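Local coordinates for oxysterol-binding protein homolog 1 (Saccharomyces cerevisiae, PDB 5H28) that transfers sterols and other lipids between membranes, and whose ankyrin repeats, the part crystallised here, target it to the nucleus-vacuole junction by binding NVJ1, at residues Ser165-Pro170 / Leu176-Met181; Asn80-Asp83 / Asn87-Leu90; Asn20-Leu25 / His62-Thr67; Asp11-Gly16 / Met54-Glu59. One frame throughout, in Å; residues are numbered along the deposited sequence.

Contact 1. Residues Ser165-Pro170 / Leu176-Met181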
loop_
_atom_site.group_PDB
_atom_site.type_symbol
_atom_site.label_atom_id
_atom_site.label_comp_id
_atom_site.label_asym_id
_atom_site.label_seq_id
_atom_site.Cartn_x
_atom_site.Cartn_y
_atom_site.Cartn_z
ATOM N N SER A 165 -10.751 -0.952 -3.363
ATOM C CA SER A 165 -9.513 -1.717 -3.500
ATOM C C SER A 165 -8.278 -0.818 -3.556
ATOM O O SER A 165 -7.219 -1.165 -3.031
ATOM C CB SER A 165 -9.567 -2.592 -4.755
ATOM O OG SER A 165 -10.455 -3.686 -4.584
ATOM N N ILE A 166 -8.412 0.340 -4.193
ATOM C CA ILE A 166 -7.292 1.264 -4.309
ATOM C C ILE A 166 -6.913 1.895 -2.978
ATOM O O ILE A 166 -5.744 1.899 -2.599
ATOM C CB ILE A 166 -7.601 2.389 -5.317
ATOM C CG1 ILE A 166 -7.786 1.794 -6.713
ATOM C CG2 ILE A 166 -6.470 3.416 -5.329
ATOM C CD1 ILE A 166 -8.371 2.770 -7.704
ATOM N N LEU A 167 -7.897 2.422 -2.259
ATOM C CA LEU A 167 -7.603 3.072 -0.990
ATOM C C LEU A 167 -7.315 2.127 0.171
ATOM O O LEU A 167 -6.747 2.548 1.179
ATOM C CB LEU A 167 -8.731 4.044 -0.622
ATOM C CG LEU A 167 -8.918 5.192 -1.626
ATOM C CD1 LEU A 167 -9.866 6.229 -1.057
ATOM C CD2 LEU A 167 -7.575 5.838 -1.930
ATOM N N SER A 168 -7.692 0.859 0.036
ATOM C CA SER A 168 -7.443 -0.113 1.098
ATOM C C SER A 168 -6.042 -0.718 0.986
ATOM O O SER A 168 -5.601 -1.446 1.873
ATOM C CB SER A 168 -8.499 -1.223 1.068
ATOM O OG SER A 168 -8.510 -1.898 -0.180
ATOM N N SER A 169 -5.345 -0.402 -0.101
ATOM C CA SER A 169 -3.992 -0.903 -0.331
ATOM C C SER A 169 -2.988 -0.282 0.632
ATOM O O SER A 169 -2.860 0.942 0.706
ATOM C CB SER A 169 -3.554 -0.600 -1.765
ATOM O OG SER A 169 -2.144 -0.676 -1.889
ATOM N N PRO A 170 -2.253 -1.119 1.384
ATOM C CA PRO A 170 -1.270 -0.577 2.326
ATOM C C PRO A 170 -0.248 0.336 1.645
ATOM O O PRO A 170 0.112 1.382 2.176
ATOM C CB PRO A 170 -0.631 -1.836 2.911
ATOM C CG PRO A 170 -1.765 -2.816 2.890
ATOM C CD PRO A 170 -2.364 -2.582 1.520
ATOM N N LEU A 176 -0.362 7.337 -2.653
ATOM C CA LEU A 176 -1.490 7.997 -3.299
ATOM C C LEU A 176 -2.119 8.909 -2.256
ATOM O O LEU A 176 -2.730 8.441 -1.298
ATOM C CB LEU A 176 -2.530 6.987 -3.794
ATOM C CG LEU A 176 -3.798 7.635 -4.374
ATOM C CD1 LEU A 176 -3.438 8.479 -5.595
ATOM C CD2 LEU A 176 -4.804 6.563 -4.758
ATOM N N ASP A 177 -1.945 10.213 -2.436
ATOM C CA ASP A 177 -2.491 11.191 -1.506
ATOM C C ASP A 177 -3.822 11.709 -2.032
ATOM O O ASP A 177 -3.870 12.439 -3.022
ATOM C CB ASP A 177 -1.503 12.347 -1.331
ATOM C CG ASP A 177 -1.974 13.378 -0.324
ATOM O OD1 ASP A 177 -3.013 13.160 0.334
ATOM O OD2 ASP A 177 -1.292 14.415 -0.190
ATOM N N ILE A 178 -4.900 11.325 -1.357
ATOM C CA ILE A 178 -6.239 11.737 -1.755
ATOM C C ILE A 178 -6.362 13.262 -1.730
ATOM O O ILE A 178 -7.189 13.836 -2.433
ATOM C CB ILE A 178 -7.307 11.087 -0.827
ATOM C CG1 ILE A 178 -8.706 11.277 -1.414
ATOM C CG2 ILE A 178 -7.219 11.673 0.576
ATOM C CD1 ILE A 178 -9.778 10.503 -0.674
ATOM N N ASN A 179 -5.519 13.914 -0.935
ATOM C CA ASN A 179 -5.539 15.370 -0.832
ATOM C C ASN A 179 -4.505 16.075 -1.696
ATOM O O ASN A 179 -4.416 17.303 -1.690
ATOM C CB ASN A 179 -5.354 15.788 0.626
ATOM C CG ASN A 179 -6.538 15.413 1.478
ATOM O OD1 ASN A 179 -7.669 15.793 1.180
ATOM N ND2 ASN A 179 -6.292 14.660 2.545
ATOM N N GLY A 180 -3.728 15.302 -2.446
ATOM C CA GLY A 180 -2.714 15.894 -3.295
ATOM C C GLY A 180 -3.200 16.199 -4.697
ATOM O O GLY A 180 -4.262 15.742 -5.116
ATOM N N MET A 181 -2.415 16.982 -5.426
ATOM C CA MET A 181 -2.758 17.346 -6.793
ATOM C C MET A 181 -2.378 16.208 -7.727
ATOM O O MET A 181 -1.269 15.673 -7.654
ATOM C CB MET A 181 -2.012 18.615 -7.198
ATOM C CG MET A 181 -2.258 19.783 -6.265
ATOM S SD MET A 181 -1.309 21.242 -6.717
ATOM C CE MET A 181 0.226 20.907 -5.868
#
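The carbonyl O of Ile166 receives two donors at the end of its helix, ND2 of the Asn172 side chain and, more weakly, the backbone N of Ser169 at 3.4 Å. The same residue points its branched side chain toward the loop that comes back past it. Across the contact there is no polar bond; four aliphatic residues, Ile166 and Leu167 facing Leu176 and Ile178, do the work. Leu176 is central. Its CG lies opposite the backbone N (chi1 175°), which brings methyl CD2 up to two partners: CG2 of Ile166 at 3.6 Å and CD2 of Leu167 at 4.0 Å. That one methyl meets both, although the side chain crosses Ile166 on a slant and Leu167 nearly at right angles. The other branch of Leu167 reaches farther along the loop, its CD1 coming within 4.3 Å of CD1 of Ile178, a looser touch. Leucine suits position 167 because its two methyls go to different neighbours.

Just beyond, the loop is shaped by its own polar atoms. Asp177 OD1 takes the backbone N of Asn179 at 2.9 Å in an Asx turn, approached from well above the carboxylate plane, and a type I turn runs from Asp177 to Gly180. The side-chain amide of Asn179 is held by two backbone bonds, ND2 to the O of Gly209 and OD1 from the N of Asp211. The aliphatic cluster thus joins the end of helix 160-167 to the loop following helix 172-175, with Phe151 and Ala154 of helix 130-156 and Trp204 and Leu205 of helix 199-207 packing against it.

Contact 2. Residues Asn80-Asp83 / Asn87-Leu90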
loop_
_atom_site.group_PDB
_atom_site.type_symbol
_atom_site.label_atom_id
_atom_site.label_comp_id
_atom_site.label_asym_id
_atom_site.label_seq_id
_atom_site.Cartn_x
_atom_site.Cartn_y
_atom_site.Cartn_z
ATOM N N ASN A 80 5.724 -8.327 3.180
ATOM C CA ASN A 80 6.156 -7.171 3.951
ATOM C C ASN A 80 6.357 -7.447 5.438
ATOM O O ASN A 80 6.276 -6.534 6.261
ATOM C CB ASN A 80 5.141 -6.050 3.750
ATOM C CG ASN A 80 4.815 -5.840 2.289
ATOM O OD1 ASN A 80 5.695 -5.525 1.490
ATOM N ND2 ASN A 80 3.550 -6.027 1.925
ATOM N N GLU A 81 6.620 -8.709 5.770
ATOM C CA GLU A 81 6.866 -9.130 7.150
ATOM C C GLU A 81 7.996 -8.301 7.759
ATOM O O GLU A 81 9.038 -8.124 7.137
ATOM C CB GLU A 81 7.274 -10.607 7.164
ATOM C CG GLU A 81 7.622 -11.187 8.535
ATOM C CD GLU A 81 6.400 -11.610 9.324
ATOM O OE1 GLU A 81 5.394 -11.995 8.691
ATOM O OE2 GLU A 81 6.449 -11.576 10.574
ATOM N N ARG A 82 7.801 -7.800 8.974
ATOM C CA ARG A 82 8.846 -7.019 9.635
ATOM C C ARG A 82 9.524 -7.867 10.707
ATOM O O ARG A 82 8.843 -8.514 11.511
ATOM C CB ARG A 82 8.252 -5.756 10.279
ATOM C CG ARG A 82 7.665 -4.763 9.279
ATOM C CD ARG A 82 7.027 -3.547 9.954
ATOM N NE ARG A 82 7.989 -2.531 10.387
ATOM C CZ ARG A 82 8.256 -2.245 11.658
ATOM N NH1 ARG A 82 7.640 -2.903 12.630
ATOM N NH2 ARG A 82 9.114 -1.277 11.959
ATOM N N ASP A 83 10.857 -7.880 10.712
ATOM C CA ASP A 83 11.592 -8.636 11.721
ATOM C C ASP A 83 11.760 -7.782 12.978
ATOM O O ASP A 83 11.138 -6.725 13.091
ATOM C CB ASP A 83 12.957 -9.116 11.189
ATOM C CG ASP A 83 13.878 -7.983 10.760
ATOM O OD1 ASP A 83 13.738 -6.846 11.252
ATOM O OD2 ASP A 83 14.781 -8.252 9.933
ATOM N N ASN A 87 12.747 -4.521 9.815
ATOM C CA ASN A 87 13.122 -4.715 8.417
ATOM C C ASN A 87 12.254 -5.731 7.696
ATOM O O ASN A 87 11.876 -6.758 8.259
ATOM C CB ASN A 87 14.578 -5.173 8.289
ATOM C CG ASN A 87 15.564 -4.074 8.598
ATOM O OD1 ASN A 87 15.382 -2.931 8.188
ATOM N ND2 ASN A 87 16.632 -4.421 9.316
ATOM N N THR A 88 11.965 -5.431 6.435
ATOM C CA THR A 88 11.177 -6.307 5.573
ATOM C C THR A 88 12.180 -7.005 4.662
ATOM O O THR A 88 13.361 -6.661 4.658
ATOM C CB THR A 88 10.246 -5.501 4.660
ATOM O OG1 THR A 88 11.042 -4.681 3.789
ATOM C CG2 THR A 88 9.321 -4.619 5.474
ATOM N N PRO A 89 11.724 -8.001 3.886
ATOM C CA PRO A 89 12.647 -8.689 2.984
ATOM C C PRO A 89 13.275 -7.698 2.002
ATOM O O PRO A 89 14.433 -7.849 1.617
ATOM C CB PRO A 89 11.747 -9.712 2.298
ATOM C CG PRO A 89 10.808 -10.090 3.417
ATOM C CD PRO A 89 10.452 -8.737 3.997
ATOM N N LEU A 90 12.505 -6.686 1.612
ATOM C CA LEU A 90 12.994 -5.666 0.685
ATOM C C LEU A 90 14.133 -4.868 1.323
ATOM O O LEU A 90 15.098 -4.520 0.644
ATOM C CB LEU A 90 11.855 -4.730 0.274
ATOM C CG LEU A 90 12.178 -3.686 -0.799
ATOM C CD1 LEU A 90 12.524 -4.363 -2.122
ATOM C CD2 LEU A 90 10.978 -2.763 -0.972
HETATM O O HOH W 1 17.082 -7.189 10.686
#
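Asp83 and Asn87 bind each other twice through main chain and side chain. The backbone N of Asp83 gives a hydrogen bond to O of Asn87 (2.9 Å, 158°), coming in tilted from the carbonyl plane. In return, N of Asn87 reaches OD1 of Asp83 at 2.9 Å from above the carboxylate, in a more bent bond of 142°. That oxygen also accepts from N of Asn85, so it holds two backbone amides, one within the turn and one at its close. A chi1 of 60° sets the carboxylate between its own backbone N and carbonyl carbon, curled back over the turn. The second oxygen, OD2, takes a water at 2.6 Å, which in turn accepts from ND2 of Asn87 at 3.1 Å; OD1 of that amide accepts from ND2 of Asn117.

O of Asn87 is shared further: NE2 of His46 donates to it, and the CA of Arg82 lies against it at 3.3 Å. Likewise O of Glu81 is met by the CA of Thr88 at 3.2 Å, a nearly straight C-H...O contact. Asn80 bonds O of Thr110 through ND2 and N of Asn112 through OD1; NH2 of Arg82 donates to O of Leu116. Thr88 stands at the N-cap of helix 89-95, its OG1 bonded to ND1 of His91. Pro89, needing no amide hydrogen, suits the first turn that follows.

An alanine at Asp83 would probably leave the amides of Asn87 and Asn85 without their acceptor and let the turn move. Thr88 to His91 spell the TPLH signature of ankyrin repeats, and the chemistry implies a turn held by a backbone bond and by one carboxylate that takes two amides, probably stiffened by the histidine bonds.

Contact 3. Residues Asn20-Leu25 / His62-Thr67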
loop_
_atom_site.group_PDB
_atom_site.type_symbol
_atom_site.label_atom_id
_atom_site.label_comp_id
_atom_site.label_asym_id
_atom_site.label_seq_id
_atom_site.Cartn_x
_atom_site.Cartn_y
_atom_site.Cartn_z
ATOM N N ASN A 20 13.722 -29.683 -2.544
ATOM C CA ASN A 20 14.233 -30.178 -1.267
ATOM C C ASN A 20 13.662 -29.372 -0.099
ATOM O O ASN A 20 13.312 -29.929 0.943
ATOM C CB ASN A 20 15.762 -30.106 -1.258
ATOM C CG ASN A 20 16.361 -30.516 0.071
ATOM O OD1 ASN A 20 16.239 -31.666 0.499
ATOM N ND2 ASN A 20 17.020 -29.572 0.734
ATOM N N LEU A 21 13.576 -28.056 -0.277
ATOM C CA LEU A 21 13.032 -27.175 0.752
ATOM C C LEU A 21 11.569 -27.524 1.015
ATOM O O LEU A 21 11.138 -27.632 2.162
ATOM C CB LEU A 21 13.136 -25.713 0.303
ATOM C CG LEU A 21 12.432 -24.687 1.194
ATOM C CD1 LEU A 21 13.133 -24.603 2.540
ATOM C CD2 LEU A 21 12.426 -23.325 0.513
ATOM N N GLN A 22 10.813 -27.698 -0.064
ATOM C CA GLN A 22 9.396 -28.024 0.014
ATOM C C GLN A 22 9.175 -29.303 0.818
ATOM O O GLN A 22 8.285 -29.366 1.670
ATOM C CB GLN A 22 8.844 -28.177 -1.403
ATOM C CG GLN A 22 7.342 -28.336 -1.499
ATOM C CD GLN A 22 6.850 -28.158 -2.924
ATOM O OE1 GLN A 22 7.344 -28.806 -3.846
ATOM N NE2 GLN A 22 5.877 -27.276 -3.110
ATOM N N ASP A 23 9.992 -30.317 0.554
ATOM C CA ASP A 23 9.873 -31.581 1.265
ATOM C C ASP A 23 10.272 -31.424 2.730
ATOM O O ASP A 23 9.647 -32.004 3.616
ATOM C CB ASP A 23 10.740 -32.650 0.596
ATOM C CG ASP A 23 10.113 -33.198 -0.671
ATOM O OD1 ASP A 23 8.987 -33.737 -0.590
ATOM O OD2 ASP A 23 10.742 -33.097 -1.747
ATOM N N LEU A 24 11.309 -30.634 2.980
ATOM C CA LEU A 24 11.791 -30.397 4.336
ATOM C C LEU A 24 10.694 -29.757 5.188
ATOM O O LEU A 24 10.437 -30.184 6.316
ATOM C CB LEU A 24 13.029 -29.494 4.287
ATOM C CG LEU A 24 13.720 -29.063 5.585
ATOM C CD1 LEU A 24 12.882 -28.018 6.290
ATOM C CD2 LEU A 24 13.963 -30.268 6.474
ATOM N N LEU A 25 10.048 -28.733 4.645
ATOM C CA LEU A 25 8.977 -28.046 5.360
ATOM C C LEU A 25 7.793 -28.981 5.583
ATOM O O LEU A 25 7.220 -29.037 6.671
ATOM C CB LEU A 25 8.525 -26.818 4.564
ATOM C CG LEU A 25 9.276 -25.496 4.759
ATOM C CD1 LEU A 25 10.771 -25.714 4.911
ATOM C CD2 LEU A 25 8.962 -24.583 3.588
ATOM N N HIS A 62 5.971 -17.253 -5.160
ATOM C CA HIS A 62 4.862 -17.695 -5.994
ATOM C C HIS A 62 4.034 -18.811 -5.374
ATOM O O HIS A 62 2.846 -18.944 -5.672
ATOM C CB HIS A 62 5.374 -18.118 -7.371
ATOM C CG HIS A 62 5.810 -16.967 -8.224
ATOM N ND1 HIS A 62 4.989 -15.897 -8.507
ATOM C CD2 HIS A 62 6.978 -16.720 -8.857
ATOM C CE1 HIS A 62 5.636 -15.039 -9.276
ATOM N NE2 HIS A 62 6.846 -15.515 -9.503
ATOM N N HIS A 63 4.648 -19.601 -4.500
ATOM C CA HIS A 63 3.941 -20.700 -3.846
ATOM C C HIS A 63 3.158 -20.318 -2.599
ATOM O O HIS A 63 2.017 -20.745 -2.422
ATOM C CB HIS A 63 4.912 -21.808 -3.417
ATOM C CG HIS A 63 5.235 -22.797 -4.493
ATOM N ND1 HIS A 63 6.102 -22.520 -5.527
ATOM C CD2 HIS A 63 4.809 -24.067 -4.689
ATOM C CE1 HIS A 63 6.197 -23.576 -6.315
ATOM N NE2 HIS A 63 5.423 -24.529 -5.828
ATOM N N TRP A 64 3.764 -19.499 -1.745
ATOM C CA TRP A 64 3.147 -19.189 -0.461
ATOM C C TRP A 64 2.720 -17.779 -0.068
ATOM O O TRP A 64 2.426 -17.537 1.104
ATOM C CB TRP A 64 4.062 -19.767 0.621
ATOM C CG TRP A 64 4.345 -21.220 0.371
ATOM C CD1 TRP A 64 3.424 -22.186 0.079
ATOM C CD2 TRP A 64 5.622 -21.876 0.382
ATOM N NE1 TRP A 64 4.043 -23.398 -0.090
ATOM C CE2 TRP A 64 5.391 -23.240 0.088
ATOM C CE3 TRP A 64 6.936 -21.446 0.611
ATOM C CZ2 TRP A 64 6.426 -24.180 0.020
ATOM C CZ3 TRP A 64 7.968 -22.385 0.543
ATOM C CH2 TRP A 64 7.703 -23.736 0.249
ATOM N N VAL A 65 2.654 -16.859 -1.023
ATOM C CA VAL A 65 2.256 -15.491 -0.710
ATOM C C VAL A 65 0.799 -15.143 -1.057
ATOM O O VAL A 65 0.090 -14.557 -0.237
ATOM C CB VAL A 65 3.220 -14.476 -1.387
ATOM C CG1 VAL A 65 2.688 -13.057 -1.254
ATOM C CG2 VAL A 65 4.595 -14.571 -0.739
ATOM N N SER A 66 0.347 -15.509 -2.252
ATOM C CA SER A 66 -1.017 -15.197 -2.678
ATOM C C SER A 66 -2.098 -15.853 -1.819
ATOM O O SER A 66 -2.164 -17.079 -1.700
ATOM C CB SER A 66 -1.215 -15.587 -4.145
ATOM O OG SER A 66 -0.990 -16.970 -4.345
ATOM N N THR A 67 -2.957 -15.021 -1.238
ATOM C CA THR A 67 -4.033 -15.493 -0.373
ATOM C C THR A 67 -5.131 -16.266 -1.098
ATOM O O THR A 67 -5.933 -16.950 -0.460
ATOM C CB THR A 67 -4.687 -14.318 0.378
ATOM O OG1 THR A 67 -5.239 -13.391 -0.565
ATOM C CG2 THR A 67 -3.657 -13.603 1.244
HETATM O O HOH W 2 5.573 -27.492 -6.539
#
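Leu25 brings methyl CD2 against the six-membered end of the Trp64 indole, 3.7 Å from CH2 and slightly farther from CZ3. This is the tight half of the contact, and both residues are buried. The indole is also backed by its neighbour: CB of His63 sits 3.6 Å above one face, toward the rim, while Met44 touches both Leu25 and Trp64. A broad, flat tryptophan fits here because it spans a wide separation; even the nearest CA atoms, of Gln22 and His63, are 9.9 Å apart.

The other half is loose. Gln22, with CG opposite its backbone N (chi1 -172°) and the chain extended beyond, brings NE2 to 3.7 Å from CD2 of His63, the amide plane standing steeply to the imidazole. No direct hydrogen bond joins them. Instead one water links the two, taking a weak bond from NE2 of Gln22 at 3.4 Å and lying 3.1 Å from NE2 of His63, whose ND1 is bonded to the O of Glu59. A long glutamine and a histidine, both able to bond water, suit this partly exposed rim. Helix 18-28 packed on the end of helix 54-64, which belongs to a predicted ankyrin repeat, is the side-by-side helix stacking of an ankyrin domain.

Contact 4. Residues Asp11-Gly16 / Met54-Glu59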
loop_
_atom_site.group_PDB
_atom_site.type_symbol
_atom_site.label_atom_id
_atom_site.label_comp_id
_atom_site.label_asym_id
_atom_site.label_seq_id
_atom_site.Cartn_x
_atom_site.Cartn_y
_atom_site.Cartn_z
ATOM N N ASP A 11 20.185 -24.075 6.336
ATOM C CA ASP A 11 20.975 -25.105 5.670
ATOM C C ASP A 11 20.327 -25.498 4.349
ATOM O O ASP A 11 21.002 -25.622 3.324
ATOM C CB ASP A 11 21.110 -26.331 6.581
ATOM C CG ASP A 11 22.154 -27.318 6.085
ATOM O OD1 ASP A 11 23.310 -26.907 5.853
ATOM O OD2 ASP A 11 21.823 -28.510 5.935
ATOM N N ALA A 12 19.012 -25.683 4.372
ATOM C CA ALA A 12 18.277 -26.051 3.168
ATOM C C ALA A 12 18.294 -24.908 2.150
ATOM O O ALA A 12 18.443 -25.136 0.946
ATOM C CB ALA A 12 16.838 -26.418 3.527
ATOM N N LEU A 13 18.144 -23.680 2.630
ATOM C CA LEU A 13 18.141 -22.533 1.733
ATOM C C LEU A 13 19.488 -22.347 1.045
ATOM O O LEU A 13 19.537 -22.040 -0.150
ATOM C CB LEU A 13 17.747 -21.264 2.499
ATOM C CG LEU A 13 16.286 -21.212 2.973
ATOM C CD1 LEU A 13 16.090 -20.040 3.917
ATOM C CD2 LEU A 13 15.347 -21.088 1.780
ATOM N N ARG A 14 20.578 -22.542 1.783
ATOM C CA ARG A 14 21.905 -22.387 1.199
ATOM C C ARG A 14 22.150 -23.419 0.110
ATOM O O ARG A 14 22.824 -23.134 -0.883
ATOM C CB ARG A 14 23.001 -22.508 2.262
ATOM C CG ARG A 14 23.002 -21.403 3.300
ATOM C CD ARG A 14 24.332 -21.347 4.035
ATOM N NE ARG A 14 24.277 -20.466 5.197
ATOM C CZ ARG A 14 23.794 -20.825 6.382
ATOM N NH1 ARG A 14 23.776 -19.955 7.384
ATOM N NH2 ARG A 14 23.344 -22.059 6.571
ATOM N N GLN A 15 21.607 -24.619 0.294
ATOM C CA GLN A 15 21.779 -25.675 -0.693
ATOM C C GLN A 15 21.123 -25.312 -2.021
ATOM O O GLN A 15 21.480 -25.850 -3.066
ATOM C CB GLN A 15 21.239 -27.001 -0.159
ATOM C CG GLN A 15 22.278 -27.775 0.637
ATOM C CD GLN A 15 21.745 -29.079 1.187
ATOM O OE1 GLN A 15 21.069 -29.832 0.486
ATOM N NE2 GLN A 15 22.060 -29.361 2.446
ATOM N N GLY A 16 20.152 -24.405 -1.965
ATOM C CA GLY A 16 19.497 -23.924 -3.171
ATOM C C GLY A 16 18.491 -24.748 -3.958
ATOM O O GLY A 16 18.204 -24.406 -5.105
ATOM N N MET A 54 18.097 -16.981 -6.656
ATOM C CA MET A 54 16.890 -16.328 -7.142
ATOM C C MET A 54 15.756 -17.319 -7.403
ATOM O O MET A 54 14.596 -17.046 -7.083
ATOM C CB MET A 54 17.211 -15.558 -8.428
ATOM C CG MET A 54 15.991 -15.079 -9.205
ATOM S SD MET A 54 15.020 -13.850 -8.330
ATOM C CE MET A 54 15.454 -12.368 -9.249
ATOM N N ALA A 55 16.089 -18.465 -7.991
ATOM C CA ALA A 55 15.085 -19.478 -8.299
ATOM C C ALA A 55 14.289 -19.881 -7.062
ATOM O O ALA A 55 13.067 -20.029 -7.120
ATOM C CB ALA A 55 15.751 -20.706 -8.916
ATOM N N VAL A 56 14.986 -20.052 -5.942
ATOM C CA VAL A 56 14.342 -20.439 -4.692
ATOM C C VAL A 56 13.473 -19.311 -4.144
ATOM O O VAL A 56 12.349 -19.543 -3.699
ATOM C CB VAL A 56 15.394 -20.852 -3.643
ATOM C CG1 VAL A 56 14.738 -21.065 -2.284
ATOM C CG2 VAL A 56 16.080 -22.133 -4.099
ATOM N N ILE A 57 13.993 -18.091 -4.168
ATOM C CA ILE A 57 13.226 -16.953 -3.689
ATOM C C ILE A 57 11.935 -16.821 -4.495
ATOM O O ILE A 57 10.856 -16.593 -3.935
ATOM C CB ILE A 57 14.067 -15.665 -3.784
ATOM C CG1 ILE A 57 15.208 -15.754 -2.768
ATOM C CG2 ILE A 57 13.195 -14.430 -3.547
ATOM C CD1 ILE A 57 16.304 -14.757 -2.985
ATOM N N LYS A 58 12.035 -16.980 -5.810
ATOM C CA LYS A 58 10.852 -16.876 -6.644
ATOM C C LYS A 58 9.820 -17.949 -6.314
ATOM O O LYS A 58 8.626 -17.660 -6.231
ATOM C CB LYS A 58 11.214 -16.978 -8.121
ATOM C CG LYS A 58 9.998 -16.900 -8.998
ATOM C CD LYS A 58 10.285 -17.197 -10.441
ATOM C CE LYS A 58 8.985 -17.383 -11.197
ATOM N NZ LYS A 58 9.189 -17.853 -12.569
ATOM N N GLU A 59 10.272 -19.186 -6.140
ATOM C CA GLU A 59 9.356 -20.275 -5.822
ATOM C C GLU A 59 8.658 -20.043 -4.487
ATOM O O GLU A 59 7.471 -20.321 -4.348
ATOM C CB GLU A 59 10.092 -21.616 -5.782
ATOM C CG GLU A 59 10.670 -22.079 -7.115
ATOM C CD GLU A 59 9.626 -22.231 -8.203
ATOM O OE1 GLU A 59 8.502 -22.684 -7.907
ATOM O OE2 GLU A 59 9.941 -21.910 -9.366
#
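Val56 lays its methyl CG2 over the carbonyl of Gly16, 3.3 Å from the O and 3.6 Å from the C. The meeting belongs to the helix stack of the ankyrin domain, where helix 54-64 of a predicted repeat packs against the end of the N-terminal helix 2-15. The contact is small and has no hydrogen bond across it. On helix 54-64, Val56 carries it with both of its branches. With CG1 opposite the backbone N (chi1 172°), the two methyls fork over the facing segment: CG2 goes to Gly16, and CG1 to CD2 of Leu13 at 4.1 Å, the two side chains meeting at a slant. A short beta-branched residue is apt, since the backbones come as near as 6.4 Å between the CA atoms of Gly16 and Val56, which probably suits a short side chain better than a bulky one.

Leu13 reaches the same place from one turn earlier, and its longer chain also touches Tyr47, Ala48 and Val51 of helix 44-51 and Leu21 of helix 18-28. A leucine can serve so many neighbours because its CG carries two methyls beyond CB, which spread among several helices, and here it helps join four of them.

Gly16 is the first residue to leave the helix, with a left-handed backbone (phi 74°) that glycine adopts without strain. The turn swings its carbonyl round toward Val56. Its own amide still closes the helix end, with N of Gly16 lying 3.0 Å from O of Leu13 and making only a weak bond to O of Ala12.

Contacts 3 and 4 form one continuous piece of core. Both use helix 54-64, their centres are about 11 Å apart, and they meet through CD2 of Leu21 and CD2 of Leu13, 3.9 Å from each other. Their segments alternate along the chain, and helices 2-15 and 18-28 lie against successive parts of the same helix. Contact 2, the turn leading into helix 89-95, has its centre about 18 Å from each of theirs without touching. Contact 1, helix-loop packing farther along the chain, lies about 22 Å from contact 2 and 35 Å from contact 4 between centres. Contacts 2 to 4 include parts of predicted ankyrin repeats; sterols and phospholipids bind in a different domain of the protein.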